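Local coordinates for protein Sso-CP2 metallo-carboxypetidase (Sulfolobus solfataricus, PDB 4MMO) that probably acts as a zinc-dependent carboxypeptidase of the M20 family, removing residues from the C-terminal end of peptides, at residues A[3-11]-A[109-118]. Sequence-based numbering, arbitrary orientation.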
loop_
_atom_site.group_PDB
_atom_site.type_symbol
_atom_site.label_atom_id
_atom_site.label_comp_id
_atom_site.label_asym_id
_atom_site.label_seq_id
_atom_site.Cartn_x
_atom_site.Cartn_y
_atom_site.Cartn_z
ATOM N N GLU A 3 46.765 -11.473 -4.339
ATOM C CA GLU A 3 46.332 -10.222 -3.732
ATOM C C GLU A 3 45.046 -9.677 -4.358
ATOM O O GLU A 3 44.244 -9.037 -3.678
ATOM C CB GLU A 3 47.444 -9.179 -3.847
ATOM C CG GLU A 3 47.201 -7.919 -3.031
ATOM C CD GLU A 3 48.302 -6.890 -3.204
ATOM O OE1 GLU A 3 49.076 -6.999 -4.179
ATOM O OE2 GLU A 3 48.394 -5.972 -2.363
ATOM N N GLU A 4 44.857 -9.926 -5.650
ATOM C CA GLU A 4 43.682 -9.428 -6.366
ATOM C C GLU A 4 42.400 -9.988 -5.761
ATOM O O GLU A 4 41.439 -9.257 -5.517
ATOM C CB GLU A 4 43.744 -9.805 -7.851
ATOM C CG GLU A 4 44.758 -9.015 -8.672
ATOM C CD GLU A 4 46.201 -9.364 -8.349
ATOM O OE1 GLU A 4 46.466 -10.521 -7.953
ATOM O OE2 GLU A 4 47.072 -8.480 -8.494
ATOM N N LEU A 5 42.390 -11.292 -5.527
ATOM C CA LEU A 5 41.210 -11.949 -5.000
ATOM C C LEU A 5 41.054 -11.656 -3.512
ATOM O O LEU A 5 39.962 -11.333 -3.047
ATOM C CB LEU A 5 41.288 -13.455 -5.243
ATOM C CG LEU A 5 40.096 -14.270 -4.742
ATOM C CD1 LEU A 5 38.799 -13.771 -5.354
ATOM C CD2 LEU A 5 40.290 -15.746 -5.050
ATOM N N TYR A 6 42.154 -11.752 -2.772
ATOM C CA TYR A 6 42.123 -11.553 -1.329
ATOM C C TYR A 6 41.589 -10.175 -0.966
ATOM O O TYR A 6 40.765 -10.039 -0.059
ATOM C CB TYR A 6 43.520 -11.736 -0.728
ATOM C CG TYR A 6 43.641 -11.232 0.695
ATOM C CD1 TYR A 6 43.220 -12.010 1.767
ATOM C CD2 TYR A 6 44.174 -9.978 0.965
ATOM C CE1 TYR A 6 43.327 -11.552 3.068
ATOM C CE2 TYR A 6 44.283 -9.512 2.263
ATOM C CZ TYR A 6 43.859 -10.303 3.310
ATOM O OH TYR A 6 43.968 -9.843 4.602
ATOM N N THR A 7 42.050 -9.152 -1.679
ATOM C CA THR A 7 41.641 -7.788 -1.372
ATOM C C THR A 7 40.162 -7.583 -1.691
ATOM O O THR A 7 39.459 -6.871 -0.973
ATOM C CB THR A 7 42.497 -6.763 -2.128
ATOM O OG1 THR A 7 43.874 -6.978 -1.807
ATOM C CG2 THR A 7 42.111 -5.335 -1.739
ATOM N N LEU A 8 39.688 -8.217 -2.759
ATOM C CA LEU A 8 38.281 -8.117 -3.122
ATOM C C LEU A 8 37.411 -8.715 -2.018
ATOM O O LEU A 8 36.414 -8.112 -1.618
ATOM C CB LEU A 8 38.007 -8.810 -4.461
ATOM C CG LEU A 8 36.533 -9.004 -4.831
ATOM C CD1 LEU A 8 35.790 -7.675 -4.847
ATOM C CD2 LEU A 8 36.409 -9.704 -6.175
ATOM N N ILE A 9 37.795 -9.896 -1.534
ATOM C CA ILE A 9 37.084 -10.570 -0.443
ATOM C C ILE A 9 37.026 -9.673 0.787
ATOM O O ILE A 9 35.974 -9.511 1.403
ATOM C CB ILE A 9 37.775 -11.902 -0.052
ATOM C CG1 ILE A 9 37.751 -12.893 -1.218
ATOM C CG2 ILE A 9 37.118 -12.528 1.186
ATOM C CD1 ILE A 9 36.372 -13.383 -1.610
ATOM N N GLU A 10 38.170 -9.099 1.141
ATOM C CA GLU A 10 38.266 -8.181 2.270
ATOM C C GLU A 10 37.301 -7.005 2.096
ATOM O O GLU A 10 36.615 -6.610 3.036
ATOM C CB GLU A 10 39.707 -7.681 2.388
ATOM C CG GLU A 10 39.976 -6.734 3.535
ATOM C CD GLU A 10 41.430 -6.296 3.581
ATOM O OE1 GLU A 10 41.971 -5.916 2.517
ATOM O OE2 GLU A 10 42.033 -6.342 4.675
ATOM N N PHE A 11 37.252 -6.461 0.882
ATOM C CA PHE A 11 36.378 -5.336 0.551
ATOM C C PHE A 11 34.917 -5.744 0.709
ATOM O O PHE A 11 34.107 -5.014 1.293
ATOM C CB PHE A 11 36.643 -4.914 -0.905
ATOM C CG PHE A 11 36.041 -3.581 -1.302
ATOM C CD1 PHE A 11 35.712 -2.620 -0.360
ATOM C CD2 PHE A 11 35.817 -3.295 -2.646
ATOM C CE1 PHE A 11 35.171 -1.399 -0.747
ATOM C CE2 PHE A 11 35.280 -2.079 -3.039
ATOM C CZ PHE A 11 34.953 -1.132 -2.088
ATOM N N LEU A 109 34.752 -2.232 -9.214
ATOM C CA LEU A 109 35.534 -1.130 -8.663
ATOM C C LEU A 109 36.957 -1.588 -8.394
ATOM O O LEU A 109 37.917 -0.870 -8.680
ATOM C CB LEU A 109 34.889 -0.608 -7.371
ATOM C CG LEU A 109 35.483 0.626 -6.678
ATOM C CD1 LEU A 109 34.441 1.221 -5.734
ATOM C CD2 LEU A 109 36.750 0.329 -5.883
ATOM N N MET A 110 37.085 -2.791 -7.849
ATOM C CA MET A 110 38.374 -3.302 -7.398
ATOM C C MET A 110 39.196 -3.822 -8.576
ATOM O O MET A 110 40.421 -3.689 -8.592
ATOM C CB MET A 110 38.166 -4.417 -6.369
ATOM C CG MET A 110 39.441 -4.910 -5.711
ATOM S SD MET A 110 40.264 -3.651 -4.722
ATOM C CE MET A 110 39.062 -3.382 -3.424
ATOM N N ALA A 111 38.517 -4.422 -9.549
ATOM C CA ALA A 111 39.170 -4.884 -10.768
ATOM C C ALA A 111 39.914 -3.728 -11.423
ATOM O O ALA A 111 41.100 -3.839 -11.733
ATOM C CB ALA A 111 38.152 -5.475 -11.732
ATOM N N ARG A 112 39.218 -2.609 -11.598
ATOM C CA ARG A 112 39.804 -1.429 -12.220
ATOM C C ARG A 112 41.037 -0.954 -11.459
ATOM O O ARG A 112 42.032 -0.559 -12.066
ATOM C CB ARG A 112 38.779 -0.299 -12.296
ATOM C CG ARG A 112 37.623 -0.577 -13.236
ATOM C CD ARG A 112 36.626 0.563 -13.227
ATOM N NE ARG A 112 35.567 0.368 -14.212
ATOM C CZ ARG A 112 34.548 1.202 -14.393
ATOM N NH1 ARG A 112 34.440 2.295 -13.650
ATOM N NH2 ARG A 112 33.632 0.939 -15.313
ATOM N N LEU A 113 40.965 -0.998 -10.131
ATOM C CA LEU A 113 42.079 -0.577 -9.281
ATOM C C LEU A 113 43.313 -1.440 -9.502
ATOM O O LEU A 113 44.432 -0.935 -9.566
ATOM C CB LEU A 113 41.688 -0.647 -7.801
ATOM C CG LEU A 113 41.305 0.649 -7.089
ATOM C CD1 LEU A 113 40.934 0.344 -5.643
ATOM C CD2 LEU A 113 42.429 1.669 -7.133
ATOM N N PHE A 114 43.107 -2.749 -9.603
ATOM C CA PHE A 114 44.217 -3.667 -9.780
ATOM C C PHE A 114 44.786 -3.590 -11.202
ATOM O O PHE A 114 45.975 -3.827 -11.403
ATOM C CB PHE A 114 43.805 -5.092 -9.409
ATOM C CG PHE A 114 43.931 -5.382 -7.937
ATOM C CD1 PHE A 114 45.175 -5.611 -7.373
ATOM C CD2 PHE A 114 42.813 -5.401 -7.116
ATOM C CE1 PHE A 114 45.303 -5.866 -6.022
ATOM C CE2 PHE A 114 42.935 -5.657 -5.763
ATOM C CZ PHE A 114 44.182 -5.889 -5.215
ATOM N N ALA A 115 43.950 -3.237 -12.175
ATOM C CA ALA A 115 44.436 -3.002 -13.533
ATOM C C ALA A 115 45.400 -1.821 -13.534
ATOM O O ALA A 115 46.490 -1.901 -14.098
ATOM C CB ALA A 115 43.279 -2.739 -14.484
ATOM N N ILE A 116 44.999 -0.732 -12.886
ATOM C CA ILE A 116 45.829 0.464 -12.819
ATOM C C ILE A 116 47.151 0.138 -12.141
ATOM O O ILE A 116 48.211 0.589 -12.578
ATOM C CB ILE A 116 45.116 1.602 -12.066
ATOM C CG1 ILE A 116 43.872 2.042 -12.839
ATOM C CG2 ILE A 116 46.048 2.801 -11.869
ATOM C CD1 ILE A 116 42.942 2.958 -12.052
ATOM N N LYS A 117 47.077 -0.653 -11.075
ATOM C CA LYS A 117 48.259 -1.067 -10.334
ATOM C C LYS A 117 49.231 -1.822 -11.228
ATOM O O LYS A 117 50.437 -1.579 -11.197
ATOM C CB LYS A 117 47.857 -1.968 -9.169
ATOM C CG LYS A 117 49.022 -2.433 -8.313
ATOM C CD LYS A 117 48.584 -3.487 -7.311
ATOM C CE LYS A 117 49.575 -3.601 -6.168
ATOM N NZ LYS A 117 50.974 -3.775 -6.640
ATOM N N HIS A 118 48.699 -2.755 -12.007
ATOM C CA HIS A 118 49.526 -3.576 -12.875
ATOM C C HIS A 118 50.276 -2.705 -13.876
ATOM O O HIS A 118 51.487 -2.846 -14.047
ATOM C CB HIS A 118 48.671 -4.622 -13.591
ATOM C CG HIS A 118 48.092 -5.650 -12.670
ATOM N ND1 HIS A 118 47.231 -6.638 -13.101
ATOM C CD2 HIS A 118 48.250 -5.846 -11.341
ATOM C CE1 HIS A 118 46.884 -7.394 -12.077
ATOM N NE2 HIS A 118 47.488 -6.935 -10.994
#
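Phe114 lays its ring flat beneath Glu4, and this pairing shows how two helices running in roughly opposite senses (144° between their directions, axes 10.3 Å apart at their closest) can pack round one aromatic ring. The CA of Glu4 stands over the centre of the ring in a CH-pi contact, 3.8 Å from the Phe114 centroid, while its CG rests on the same face. Thr7 instead meets the ring at its rim, with CB lying in the ring plane 3.6 Å from Phe114 CZ. The Thr7 hydroxyl turns back to Glu3 O, which thus accepts two bonds from Thr7, from OG1 and from N, on opposite faces of the carbonyl plane.

Glu4 also supplies the polar clasp. Its chain bends at chi2 (70°), carrying the carboxylate beyond the CD1 side of the Phe114 ring to His118, whose NE2 donates to Glu4 OE2 over 3.0 Å. The bond is nearly straight and lies in the imidazole plane, yet it arrives from above the carboxylate plane. Because His118 ND1 bonds Glu428 of helix 417-433, the imidazole is gripped at both nitrogens, which fixes its rotation and would probably favour the protonated ring. Nearby, Lys117 NZ is held in a salt bridge by Asp121 and stays beyond salt-bridge distance of Glu3.

Toward the other end, Met110 folds at chi2 and chi3, putting its SD across Thr7 CG2 and its CE against the ring of Phe11, 3.3 Å from CD2. Leu109 CD2 adds a looser touch at Phe11 CE2, 4.0 Å away. Tyr420 of helix 417-433 packs on both Met110 and Phe114. The whole is an obliquely crossed, roughly antiparallel helix pair in the zinc-binding catalytic domain of the M20 fold, joining the N-terminal helix to helix 102-121, which packs on strand 128-134 of the mixed sheet and carries the zinc ligand Asp104 in its first turn.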